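Local coordinates for iron binding protein FbpA (Mannheimia haemolytica, PDB 1Q35), which binds ferric ion and, as a periplasmic solute-binding protein, probably delivers it for bacterial iron uptake, at residues 195-200 and 267-272; 202-207 and 278-283; 99-104 and 140-145; 180-185 and 214-219. All blocks are in the same frame, centred on the assembly; numbering follows the deposited sequence.

Contact 1 (195-200 and 267-272). With FMT (formic acid), chain C.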
loop_
_atom_site.group_PDB
_atom_site.type_symbol
_atom_site.label_atom_id
_atom_site.label_comp_id
_atom_site.label_asym_id
_atom_site.label_seq_id
_atom_site.Cartn_x
_atom_site.Cartn_y
_atom_site.Cartn_z
ATOM N N GLY A 195 7.647 -6.855 -0.943
ATOM C CA GLY A 195 6.875 -6.336 0.172
ATOM C C GLY A 195 6.918 -4.824 0.225
ATOM O O GLY A 195 7.723 -4.207 -0.463
ATOM N N ASN A 196 6.075 -4.218 1.051
ATOM C CA ASN A 196 6.037 -2.765 1.135
ATOM C C ASN A 196 7.169 -2.237 2.019
ATOM O O ASN A 196 7.561 -2.859 3.017
ATOM C CB ASN A 196 4.681 -2.268 1.644
ATOM C CG ASN A 196 3.585 -2.363 0.596
ATOM O OD1 ASN A 196 3.853 -2.515 -0.595
ATOM N ND2 ASN A 196 2.341 -2.263 1.045
ATOM N N SER A 197 7.672 -1.069 1.645
ATOM C CA SER A 197 8.853 -0.461 2.239
ATOM C C SER A 197 8.715 -0.183 3.731
ATOM O O SER A 197 9.622 -0.456 4.508
ATOM C CB SER A 197 9.168 0.846 1.508
ATOM O OG SER A 197 8.031 1.707 1.468
ATOM N N TYR A 198 7.582 0.374 4.132
ATOM C CA TYR A 198 7.404 0.817 5.516
ATOM C C TYR A 198 7.516 -0.344 6.504
ATOM O O TYR A 198 7.920 -0.147 7.645
ATOM C CB TYR A 198 6.080 1.593 5.706
ATOM C CG TYR A 198 4.854 0.842 5.260
ATOM C CD1 TYR A 198 4.423 0.919 3.939
ATOM C CD2 TYR A 198 4.143 0.030 6.131
ATOM C CE1 TYR A 198 3.331 0.222 3.501
ATOM C CE2 TYR A 198 3.029 -0.678 5.700
ATOM C CZ TYR A 198 2.637 -0.578 4.372
ATOM O OH TYR A 198 1.561 -1.280 3.885
ATOM N N TYR A 199 7.192 -1.554 6.067
ATOM C CA TYR A 199 7.323 -2.717 6.942
ATOM C C TYR A 199 8.763 -2.954 7.412
ATOM O O TYR A 199 8.967 -3.496 8.491
ATOM C CB TYR A 199 6.776 -3.987 6.273
ATOM C CG TYR A 199 5.267 -4.017 6.176
ATOM C CD1 TYR A 199 4.631 -4.158 4.947
ATOM C CD2 TYR A 199 4.473 -3.909 7.310
ATOM C CE1 TYR A 199 3.247 -4.181 4.850
ATOM C CE2 TYR A 199 3.088 -3.927 7.220
ATOM C CZ TYR A 199 2.486 -4.071 5.988
ATOM O OH TYR A 199 1.114 -4.095 5.877
ATOM N N TYR A 200 9.757 -2.568 6.615
ATOM C CA TYR A 200 11.153 -2.701 7.033
ATOM C C TYR A 200 11.414 -1.872 8.291
ATOM O O TYR A 200 12.038 -2.350 9.241
ATOM C CB TYR A 200 12.087 -2.296 5.901
ATOM C CG TYR A 200 13.506 -2.780 6.069
ATOM C CD1 TYR A 200 14.531 -1.897 6.364
ATOM C CD2 TYR A 200 13.832 -4.123 5.908
ATOM C CE1 TYR A 200 15.843 -2.334 6.512
ATOM C CE2 TYR A 200 15.144 -4.568 6.050
ATOM C CZ TYR A 200 16.142 -3.670 6.347
ATOM O OH TYR A 200 17.445 -4.099 6.492
ATOM N N HIS A 267 6.872 4.828 9.239
ATOM C CA HIS A 267 7.958 4.732 8.251
ATOM C C HIS A 267 7.454 4.770 6.812
ATOM O O HIS A 267 8.034 4.150 5.920
ATOM C CB HIS A 267 8.835 3.513 8.535
ATOM C CG HIS A 267 9.478 3.590 9.874
ATOM N ND1 HIS A 267 10.507 4.467 10.142
ATOM C CD2 HIS A 267 9.188 2.971 11.039
ATOM C CE1 HIS A 267 10.848 4.353 11.412
ATOM N NE2 HIS A 267 10.066 3.452 11.978
ATOM N N GLU A 268 6.380 5.535 6.605
ATOM C CA GLU A 268 5.830 5.793 5.285
ATOM C C GLU A 268 6.327 7.137 4.779
ATOM O O GLU A 268 6.923 7.917 5.520
ATOM C CB GLU A 268 4.303 5.776 5.332
ATOM C CG GLU A 268 3.727 4.402 5.599
ATOM C CD GLU A 268 2.222 4.420 5.625
ATOM O OE1 GLU A 268 1.601 4.293 4.544
ATOM O OE2 GLU A 268 1.664 4.570 6.727
ATOM N N TYR A 269 6.102 7.394 3.499
ATOM C CA TYR A 269 6.447 8.680 2.911
ATOM C C TYR A 269 5.247 9.621 3.032
ATOM O O TYR A 269 4.196 9.337 2.474
ATOM C CB TYR A 269 6.840 8.515 1.441
ATOM C CG TYR A 269 8.062 7.638 1.260
ATOM C CD1 TYR A 269 7.956 6.335 0.789
ATOM C CD2 TYR A 269 9.335 8.117 1.582
ATOM C CE1 TYR A 269 9.086 5.525 0.641
ATOM C CE2 TYR A 269 10.468 7.317 1.435
ATOM C CZ TYR A 269 10.335 6.025 0.969
ATOM O OH TYR A 269 11.446 5.221 0.826
ATOM N N PRO A 270 5.367 10.731 3.762
ATOM C CA PRO A 270 4.264 11.700 3.800
ATOM C C PRO A 270 3.951 12.225 2.409
ATOM O O PRO A 270 4.849 12.327 1.579
ATOM C CB PRO A 270 4.807 12.837 4.675
ATOM C CG PRO A 270 5.927 12.263 5.421
ATOM C CD PRO A 270 6.505 11.158 4.593
ATOM N N VAL A 271 2.687 12.547 2.147
ATOM C CA VAL A 271 2.352 13.304 0.936
ATOM C C VAL A 271 2.647 14.800 1.102
ATOM O O VAL A 271 2.927 15.488 0.123
ATOM C CB VAL A 271 0.882 13.111 0.477
ATOM C CG1 VAL A 271 0.625 11.655 0.104
ATOM C CG2 VAL A 271 -0.119 13.602 1.522
ATOM N N LYS A 272 2.591 15.299 2.333
ATOM C CA LYS A 272 2.755 16.733 2.578
ATOM C C LYS A 272 4.218 17.135 2.429
ATOM O O LYS A 272 5.099 16.545 3.052
ATOM C CB LYS A 272 2.242 17.107 3.968
ATOM C CG LYS A 272 2.273 18.609 4.259
ATOM C CD LYS A 272 1.559 18.933 5.557
ATOM C CE LYS A 272 1.874 20.340 6.053
ATOM N NZ LYS A 272 1.662 21.378 5.014
HETATM C C FMT C . -1.164 -1.160 6.124
HETATM O O1 FMT C . -2.049 -0.667 6.976
HETATM O O2 FMT C . -0.372 -0.406 5.587
HETATM O O HOH W 1 8.178 3.799 3.211
#
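At Tyr198 and His267 the two backbones close to 4.8 Å, CA to CA, where one strand gives way to helix 198-205 and where His267, at a positive phi of 62°, has just left a helix for strand 269-270. The carbonyl of His267 faces the tyrosine: its O lies 3.2 Å from Tyr198 CB and forms a CA-H...O contact with Tyr198 CA at 3.4 Å. A water joins the same oxygen to Ser197, donating to His267 O at 2.7 Å and lying 2.7 Å from Ser197 OG, which also accepts from the backbone N of Ala102.

Glu268 runs alongside Tyr198 in the same direction. Its CG approaches Tyr198 CG to 3.7 Å, and CD sits over one face of the ring with the carboxylate plane turned 43° from it. Thr99, Arg101 and Arg10 hold that carboxylate. Beyond the ring, Asn196 ND2 donates to Tyr198 OH at 3.1 Å, close to its amide plane, and the hydroxyl makes a weak bond to a formic acid. Tyr198 CE2 lies 3.4 Å above the plane of the Tyr199 ring, over its centre, so the two iron-binding phenols lie in contact in this iron-free protein.

Both segments lie along the same edge of strand 96-108, Ser197 bonded to Ala102 and Tyr269 to Thr100, while helix 256-266 packs on Glu268 and Pro270, and helix 141-168 brings Tyr142 to both tyrosines.

Contact 2 (202-207 and 278-283)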
loop_
_atom_site.group_PDB
_atom_site.type_symbol
_atom_site.label_atom_id
_atom_site.label_comp_id
_atom_site.label_asym_id
_atom_site.label_seq_id
_atom_site.Cartn_x
_atom_site.Cartn_y
_atom_site.Cartn_z
ATOM N N LYS A 202 9.013 -0.761 10.412
ATOM C CA LYS A 202 8.203 -1.347 11.476
ATOM C C LYS A 202 8.923 -2.526 12.134
ATOM O O LYS A 202 8.912 -2.654 13.353
ATOM C CB LYS A 202 6.845 -1.804 10.946
ATOM C CG LYS A 202 5.910 -0.675 10.511
ATOM C CD LYS A 202 5.612 0.334 11.618
ATOM C CE LYS A 202 4.917 -0.294 12.820
ATOM N NZ LYS A 202 4.813 0.637 13.974
ATOM N N MET A 203 9.547 -3.386 11.335
ATOM C CA MET A 203 10.263 -4.548 11.876
ATOM C C MET A 203 11.471 -4.106 12.698
ATOM O O MET A 203 11.712 -4.633 13.785
ATOM C CB MET A 203 10.686 -5.504 10.759
ATOM C CG MET A 203 9.523 -6.278 10.164
ATOM S SD MET A 203 9.999 -7.488 8.910
ATOM C CE MET A 203 10.534 -6.420 7.565
ATOM N N LEU A 204 12.215 -3.123 12.205
ATOM C CA LEU A 204 13.379 -2.614 12.931
ATOM C C LEU A 204 13.003 -2.039 14.300
ATOM O O LEU A 204 13.786 -2.141 15.246
ATOM C CB LEU A 204 14.116 -1.556 12.109
ATOM C CG LEU A 204 14.934 -2.084 10.929
ATOM C CD1 LEU A 204 15.378 -0.947 10.018
ATOM C CD2 LEU A 204 16.139 -2.885 11.427
ATOM N N ASP A 205 11.808 -1.453 14.403
ATOM C CA ASP A 205 11.326 -0.842 15.646
ATOM C C ASP A 205 10.783 -1.864 16.648
ATOM O O ASP A 205 10.534 -1.521 17.805
ATOM C CB ASP A 205 10.200 0.164 15.352
ATOM C CG ASP A 205 10.698 1.517 14.883
ATOM O OD1 ASP A 205 11.920 1.792 14.872
ATOM O OD2 ASP A 205 9.890 2.399 14.514
ATOM N N ASP A 206 10.562 -3.097 16.199
ATOM C CA ASP A 206 9.947 -4.148 17.008
ATOM C C ASP A 206 11.028 -5.096 17.521
ATOM O O ASP A 206 11.792 -5.645 16.739
ATOM C CB ASP A 206 8.927 -4.913 16.155
ATOM C CG ASP A 206 7.953 -5.739 16.982
ATOM O OD1 ASP A 206 8.341 -6.247 18.053
ATOM O OD2 ASP A 206 6.777 -5.950 16.624
ATOM N N GLU A 207 11.088 -5.294 18.834
ATOM C CA GLU A 207 12.108 -6.152 19.438
ATOM C C GLU A 207 12.076 -7.582 18.893
ATOM O O GLU A 207 13.121 -8.209 18.730
ATOM C CB GLU A 207 11.951 -6.171 20.961
ATOM C CG GLU A 207 12.369 -4.873 21.631
ATOM C CD GLU A 207 12.077 -4.863 23.121
ATOM O OE1 GLU A 207 13.026 -4.680 23.914
ATOM O OE2 GLU A 207 10.900 -5.034 23.505
ATOM N N SER A 278 11.331 9.496 8.444
ATOM C CA SER A 278 12.091 9.084 9.617
ATOM C C SER A 278 13.569 8.919 9.276
ATOM O O SER A 278 13.945 8.808 8.108
ATOM C CB SER A 278 11.553 7.762 10.153
ATOM O OG SER A 278 11.863 6.697 9.264
ATOM N N ALA A 279 14.408 8.886 10.305
ATOM C CA ALA A 279 15.834 8.651 10.124
ATOM C C ALA A 279 16.090 7.307 9.439
ATOM O O ALA A 279 16.961 7.204 8.583
ATOM C CB ALA A 279 16.570 8.721 11.459
ATOM N N ILE A 280 15.329 6.276 9.802
ATOM C CA ILE A 280 15.471 4.977 9.150
ATOM C C ILE A 280 15.166 5.101 7.650
ATOM O O ILE A 280 15.940 4.647 6.806
ATOM C CB ILE A 280 14.569 3.919 9.827
ATOM C CG1 ILE A 280 15.164 3.509 11.181
ATOM C CG2 ILE A 280 14.387 2.698 8.926
ATOM C CD1 ILE A 280 14.272 2.614 12.022
ATOM N N VAL A 281 14.047 5.735 7.315
ATOM C CA VAL A 281 13.616 5.815 5.923
ATOM C C VAL A 281 14.582 6.688 5.109
ATOM O O VAL A 281 14.936 6.354 3.982
ATOM C CB VAL A 281 12.162 6.328 5.833
ATOM C CG1 VAL A 281 11.790 6.679 4.403
ATOM C CG2 VAL A 281 11.211 5.288 6.390
ATOM N N LYS A 282 15.051 7.779 5.697
ATOM C CA LYS A 282 16.030 8.634 5.026
ATOM C C LYS A 282 17.328 7.881 4.730
ATOM O O LYS A 282 17.967 8.113 3.704
ATOM C CB LYS A 282 16.331 9.869 5.872
ATOM C CG LYS A 282 15.216 10.899 5.870
ATOM C CD LYS A 282 15.646 12.203 6.520
ATOM C CE LYS A 282 15.868 12.052 8.008
ATOM N NZ LYS A 282 15.962 13.374 8.681
ATOM N N GLY A 283 17.715 6.985 5.634
ATOM C CA GLY A 283 18.923 6.191 5.482
ATOM C C GLY A 283 18.903 5.241 4.302
ATOM O O GLY A 283 19.956 4.827 3.818
#
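Leu204 and Ile280 form a small apolar contact at the protein surface, between the last turn of helix 198-205 and the short helix 279-283, about 17 Å (centre to centre) from the middle of the chain. The helices do not come close: the nearest CA atoms, those of Leu204 and Ile280, are 8.7 Å apart, and side chains alone span the gap. The side chains meet at a slant. Leu204 CD1 meets Ile280 CG2 at 3.9 Å, while the other branch of the isoleucine reaches further, its CD1 lying 4.2 Å from Leu204 CB. With CG2 anti to the backbone N and CG1 anti to the carbonyl carbon (chi1 -74°), Ile280 turns both branches to the partner helix. Its CD1 also touches Asp205 OD1 at 3.8 Å as the two side chains run antiparallel past one another.

Directional bonds run beside the apolar pair. Ser278 is the N-cap of the short helix, its OG accepting from Val281 N at 3.1 Å, and His267 bonds both to this OG and to Asp205 OD2, joining the helix ends from a third position. The direct contact is thus nondirectional van der Waals packing, and the directional link between the two segments passes through His267.

Contact 3 (99-104 and 140-145). With FMT (formic acid), chain C.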
loop_
_atom_site.group_PDB
_atom_site.type_symbol
_atom_site.label_atom_id
_atom_site.label_comp_id
_atom_site.label_asym_id
_atom_site.label_seq_id
_atom_site.Cartn_x
_atom_site.Cartn_y
_atom_site.Cartn_z
ATOM N N THR A 99 -0.416 8.956 2.428
ATOM C CA THR A 99 0.998 8.581 2.360
ATOM C C THR A 99 1.259 7.890 1.041
ATOM O O THR A 99 0.332 7.437 0.376
ATOM C CB THR A 99 1.388 7.590 3.462
ATOM O OG1 THR A 99 0.642 6.379 3.276
ATOM C CG2 THR A 99 1.039 8.100 4.853
ATOM N N THR A 100 2.533 7.801 0.668
ATOM C CA THR A 100 2.951 6.850 -0.353
ATOM C C THR A 100 3.846 5.796 0.277
ATOM O O THR A 100 4.410 5.980 1.354
ATOM C CB THR A 100 3.649 7.499 -1.572
ATOM O OG1 THR A 100 4.904 8.074 -1.189
ATOM C CG2 THR A 100 2.814 8.624 -2.173
ATOM N N ARG A 101 3.930 4.676 -0.423
ATOM C CA ARG A 101 4.728 3.533 -0.015
ATOM C C ARG A 101 5.271 2.897 -1.281
ATOM O O ARG A 101 4.660 2.998 -2.348
ATOM C CB ARG A 101 3.896 2.533 0.796
ATOM C CG ARG A 101 2.600 2.093 0.150
ATOM C CD ARG A 101 1.371 2.900 0.572
ATOM N NE ARG A 101 1.068 2.800 1.997
ATOM C CZ ARG A 101 0.430 1.785 2.604
ATOM N NH1 ARG A 101 0.226 1.850 3.903
ATOM N NH2 ARG A 101 -0.006 0.718 1.953
ATOM N N ALA A 102 6.429 2.266 -1.166
ATOM C CA ALA A 102 7.041 1.568 -2.283
ATOM C C ALA A 102 6.878 0.066 -2.094
ATOM O O ALA A 102 7.027 -0.446 -0.976
ATOM C CB ALA A 102 8.518 1.915 -2.377
ATOM N N ARG A 103 6.585 -0.655 -3.171
ATOM C CA ARG A 103 6.613 -2.112 -3.113
ATOM C C ARG A 103 7.992 -2.540 -3.595
ATOM O O ARG A 103 8.317 -2.451 -4.776
ATOM C CB ARG A 103 5.470 -2.741 -3.914
ATOM C CG ARG A 103 5.226 -4.199 -3.572
ATOM C CD ARG A 103 3.758 -4.616 -3.683
ATOM N NE ARG A 103 3.535 -5.970 -3.174
ATOM C CZ ARG A 103 3.481 -6.298 -1.882
ATOM N NH1 ARG A 103 3.310 -7.560 -1.525
ATOM N NH2 ARG A 103 3.605 -5.381 -0.942
ATOM N N VAL A 104 8.820 -2.936 -2.637
ATOM C CA VAL A 104 10.244 -3.149 -2.846
ATOM C C VAL A 104 10.593 -4.630 -2.950
ATOM O O VAL A 104 9.731 -5.494 -2.796
ATOM C CB VAL A 104 11.054 -2.483 -1.707
ATOM C CG1 VAL A 104 10.751 -0.989 -1.653
ATOM C CG2 VAL A 104 10.771 -3.128 -0.355
ATOM N N ASN A 140 -3.437 -10.865 -3.270
ATOM C CA ASN A 140 -3.381 -9.730 -2.371
ATOM C C ASN A 140 -3.275 -8.442 -3.179
ATOM O O ASN A 140 -2.512 -8.371 -4.136
ATOM C CB ASN A 140 -2.205 -9.837 -1.416
ATOM C CG ASN A 140 -2.125 -8.660 -0.508
ATOM O OD1 ASN A 140 -2.830 -8.589 0.504
ATOM N ND2 ASN A 140 -1.326 -7.692 -0.889
ATOM N N SER A 141 -4.025 -7.422 -2.786
ATOM C CA SER A 141 -4.141 -6.222 -3.618
ATOM C C SER A 141 -2.852 -5.433 -3.765
ATOM O O SER A 141 -2.670 -4.759 -4.763
ATOM C CB SER A 141 -5.266 -5.312 -3.130
ATOM O OG SER A 141 -4.976 -4.765 -1.867
ATOM N N TYR A 142 -1.940 -5.496 -2.799
ATOM C CA TYR A 142 -0.630 -4.882 -3.011
ATOM C C TYR A 142 0.076 -5.513 -4.213
ATOM O O TYR A 142 0.715 -4.818 -4.999
ATOM C CB TYR A 142 0.275 -5.017 -1.789
ATOM C CG TYR A 142 -0.178 -4.338 -0.518
ATOM C CD1 TYR A 142 -0.845 -3.114 -0.531
ATOM C CD2 TYR A 142 0.105 -4.914 0.717
ATOM C CE1 TYR A 142 -1.228 -2.500 0.650
ATOM C CE2 TYR A 142 -0.266 -4.296 1.903
ATOM C CZ TYR A 142 -0.937 -3.090 1.857
ATOM O OH TYR A 142 -1.320 -2.436 2.999
ATOM N N ASN A 143 -0.009 -6.833 -4.340
ATOM C CA ASN A 143 0.545 -7.525 -5.494
ATOM C C ASN A 143 -0.238 -7.242 -6.770
ATOM O O ASN A 143 0.346 -6.943 -7.798
ATOM C CB ASN A 143 0.604 -9.037 -5.255
ATOM C CG ASN A 143 1.702 -9.443 -4.294
ATOM O OD1 ASN A 143 2.702 -8.733 -4.117
ATOM N ND2 ASN A 143 1.523 -10.602 -3.667
ATOM N N VAL A 144 -1.559 -7.335 -6.716
ATOM C CA VAL A 144 -2.362 -7.156 -7.917
ATOM C C VAL A 144 -2.152 -5.746 -8.483
ATOM O O VAL A 144 -2.055 -5.587 -9.687
ATOM C CB VAL A 144 -3.860 -7.481 -7.683
ATOM C CG1 VAL A 144 -4.660 -7.283 -8.964
ATOM C CG2 VAL A 144 -4.027 -8.921 -7.188
ATOM N N SER A 145 -2.061 -4.727 -7.630
ATOM C CA SER A 145 -1.832 -3.370 -8.132
ATOM C C SER A 145 -0.440 -3.207 -8.750
ATOM O O SER A 145 -0.280 -2.480 -9.721
ATOM C CB SER A 145 -2.107 -2.327 -7.052
ATOM O OG SER A 145 -3.506 -2.229 -6.840
HETATM C C FMT C . -1.164 -1.160 6.124
HETATM O O1 FMT C . -2.049 -0.667 6.976
HETATM O O2 FMT C . -0.372 -0.406 5.587
#
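Asn143 OD1 is gripped by two nitrogens of Arg103: NE donates to Asn143 OD1 at 3.0 Å and NH1 donates to the same Asn143 OD1 at 2.9 Å. The oxygen lies close to the guanidinium plane, at its side, but both donors reach it from one face of the amide, NH1 well above the carbonyl plane and NE tilted from it, with guanidinium and amide planes 58° apart. The amide nitrogen of Asn143 bonds to the carbonyl of Ser137, which should fix which way the amide is turned. The remaining nitrogen of Arg103, NH2, forms a salt bridge with Asp178, so the flat group is tied on two sides.

One face of this guanidinium rests on Tyr142, whose CB lies 3.4 Å above its plane, over the centre, and Arg103 CD approaches Tyr142 O at 3.3 Å. CG of Arg103 stands anti to the backbone N (chi1 -164°), which sends the chain away from the strand toward the helix. Arg101 meets the other end of the tyrosine: its NH2 is 3.6 Å from Tyr142 OH, with the hydroxyl at the guanidinium edge, and its NH1 donates to the formic acid O2 at 2.9 Å. The same NH1 is salt-bridged to Glu268 OE1.

Strand 99-104 and helix 141-145 cross at -81°, their axes 10.3 Å apart at closest approach, a separation that these long side chains span. The formic acid beside them probably comes from the crystallisation liquor; Tyr142, like Tyr198 and Tyr199, binds iron, placing the contact at the ferric site in the ligand cleft of a periplasmic binding protein.

Contact 4 (180-185 and 214-219)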
loop_
_atom_site.group_PDB
_atom_site.type_symbol
_atom_site.label_atom_id
_atom_site.label_comp_id
_atom_site.label_asym_id
_atom_site.label_seq_id
_atom_site.Cartn_x
_atom_site.Cartn_y
_atom_site.Cartn_z
ATOM N N ASP A 180 6.163 -11.488 6.961
ATOM C CA ASP A 180 6.415 -12.921 7.024
ATOM C C ASP A 180 7.419 -13.380 5.971
ATOM O O ASP A 180 8.177 -14.320 6.210
ATOM C CB ASP A 180 5.124 -13.720 6.814
ATOM C CG ASP A 180 4.195 -13.669 8.001
ATOM O OD1 ASP A 180 4.679 -13.668 9.149
ATOM O OD2 ASP A 180 2.956 -13.644 7.872
ATOM N N GLN A 181 7.441 -12.734 4.805
ATOM C CA GLN A 181 8.396 -13.123 3.770
ATOM C C GLN A 181 9.816 -12.777 4.189
ATOM O O GLN A 181 10.760 -13.489 3.839
ATOM C CB GLN A 181 8.105 -12.477 2.409
ATOM C CG GLN A 181 6.650 -12.400 1.988
ATOM C CD GLN A 181 5.943 -13.736 2.042
ATOM O OE1 GLN A 181 6.438 -14.724 1.512
ATOM N NE2 GLN A 181 4.775 -13.761 2.668
ATOM N N VAL A 182 9.972 -11.674 4.913
ATOM C CA VAL A 182 11.284 -11.267 5.415
ATOM C C VAL A 182 11.735 -12.176 6.572
ATOM O O VAL A 182 12.918 -12.493 6.693
ATOM C CB VAL A 182 11.313 -9.768 5.787
ATOM C CG1 VAL A 182 12.693 -9.371 6.280
ATOM C CG2 VAL A 182 10.904 -8.924 4.565
ATOM N N LYS A 183 10.802 -12.631 7.403
ATOM C CA LYS A 183 11.111 -13.677 8.377
ATOM C C LYS A 183 11.658 -14.908 7.664
ATOM O O LYS A 183 12.616 -15.526 8.127
ATOM C CB LYS A 183 9.861 -14.046 9.178
ATOM C CG LYS A 183 10.103 -15.049 10.305
ATOM C CD LYS A 183 8.807 -15.425 11.005
ATOM C CE LYS A 183 9.060 -16.177 12.303
ATOM N NZ LYS A 183 7.828 -16.850 12.804
ATOM N N ALA A 184 11.057 -15.260 6.533
ATOM C CA ALA A 184 11.490 -16.419 5.768
ATOM C C ALA A 184 12.889 -16.214 5.188
ATOM O O ALA A 184 13.658 -17.161 5.106
ATOM C CB ALA A 184 10.489 -16.740 4.671
ATOM N N ILE A 185 13.230 -14.987 4.790
ATOM C CA ILE A 185 14.595 -14.673 4.373
ATOM C C ILE A 185 15.554 -14.915 5.543
ATOM O O ILE A 185 16.603 -15.550 5.390
ATOM C CB ILE A 185 14.710 -13.212 3.859
ATOM C CG1 ILE A 185 13.961 -13.047 2.530
ATOM C CG2 ILE A 185 16.184 -12.833 3.702
ATOM C CD1 ILE A 185 13.882 -11.610 2.025
ATOM N N GLU A 214 17.192 -7.210 10.008
ATOM C CA GLU A 214 18.653 -7.211 10.017
ATOM C C GLU A 214 19.255 -8.265 9.090
ATOM O O GLU A 214 20.386 -8.109 8.638
ATOM C CB GLU A 214 19.182 -7.392 11.446
ATOM C CG GLU A 214 18.966 -6.160 12.314
ATOM C CD GLU A 214 19.183 -6.399 13.799
ATOM O OE1 GLU A 214 19.348 -5.394 14.519
ATOM O OE2 GLU A 214 19.178 -7.563 14.253
ATOM N N ALA A 215 18.496 -9.320 8.805
ATOM C CA ALA A 215 18.922 -10.367 7.881
ATOM C C ALA A 215 18.646 -10.038 6.414
ATOM O O ALA A 215 18.979 -10.827 5.543
ATOM C CB ALA A 215 18.249 -11.668 8.242
ATOM N N ALA A 216 18.037 -8.882 6.147
ATOM C CA ALA A 216 17.607 -8.527 4.801
ATOM C C ALA A 216 18.083 -7.135 4.414
ATOM O O ALA A 216 18.418 -6.314 5.270
ATOM C CB ALA A 216 16.083 -8.617 4.692
ATOM N N ILE A 217 18.098 -6.889 3.110
ATOM C CA ILE A 217 18.428 -5.595 2.538
ATOM C C ILE A 217 17.204 -5.101 1.771
ATOM O O ILE A 217 16.582 -5.858 1.026
ATOM C CB ILE A 217 19.645 -5.719 1.602
ATOM C CG1 ILE A 217 20.903 -6.052 2.418
ATOM C CG2 ILE A 217 19.846 -4.433 0.795
ATOM C CD1 ILE A 217 22.043 -6.576 1.582
ATOM N N ILE A 218 16.864 -3.831 1.968
ATOM C CA ILE A 218 15.802 -3.194 1.190
ATOM C C ILE A 218 16.366 -2.697 -0.146
ATOM O O ILE A 218 17.411 -2.042 -0.188
ATOM C CB ILE A 218 15.105 -2.054 2.003
ATOM C CG1 ILE A 218 13.918 -1.484 1.224
ATOM C CG2 ILE A 218 16.072 -0.928 2.382
ATOM C CD1 ILE A 218 12.934 -0.720 2.072
ATOM N N ASN A 219 15.685 -3.031 -1.238
ATOM C CA ASN A 219 16.122 -2.634 -2.575
ATOM C C ASN A 219 14.974 -1.990 -3.328
ATOM O O ASN A 219 13.877 -2.536 -3.370
ATOM C CB ASN A 219 16.609 -3.827 -3.403
ATOM C CG ASN A 219 17.699 -4.624 -2.723
ATOM O OD1 ASN A 219 18.889 -4.348 -2.897
ATOM N ND2 ASN A 219 17.299 -5.640 -1.967
#
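Val182, Ile185 and Ala216 form an apolar seam between helix 178-187 and strand 216-219, the packing of a helix against a sheet that recurs through the alpha/beta fold of solute-binding proteins. All the direct contacts are van der Waals in kind. Val182 CG1 touches Ala216 CB at 3.8 Å; this branch stands anti to the backbone N (chi1 -179°), which carries it off the helix toward the alanine. One turn later Ile185 closes in with CG2, 4.3 Å from Ala216 CB, so that the single methyl is approached by two branched side chains from directions nearly at right angles. The small alanine lets the helix come close, the CA atoms of Ile185 and Ala216 being 6.9 Å apart. Ile185 CG2 also lies 3.9 Å from the carbonyl O of Ala215, a methyl against the carbonyl of the residue just before the strand.

Polar interactions stay with the neighbours of the pair. Strand 216-219 pairs through its backbone with strand 96-108, Ala215 bonded to Lys109 and Ile217 to Thr107. Tyr106 and Ser108 of strand 96-108 and Ser193 of strand 192-196 extend the surface that receives Val182 and Ile185. The strand's carbonyl at Ala216 points to another partner: its O accepts from the hydroxyl OH of Tyr200.

How the contacts relate
Contacts 1, 3 and 4 are buried, whereas contact 2 lies at the surface; contact 3 is nearest the chain's centre and polar, contacts 2 and 4 are aliphatic, and contact 1 mixes packing with a water bridge. Contacts 1 and 3 share the formic acid; contact 1 lies along an edge of strand 96-108, which contact 3 uses, and together they supply the three tyrosines of the iron site. Contacts 1 and 2 both use helix 198-205 and are joined through His267. Contact 4 is farther out on the same sheet, touching contact 3 where Val104 meets Ile218 and contact 2 where Met203 meets Val182. Charged and hydroxyl groups gather around the site, hydrophobic packing toward the periphery.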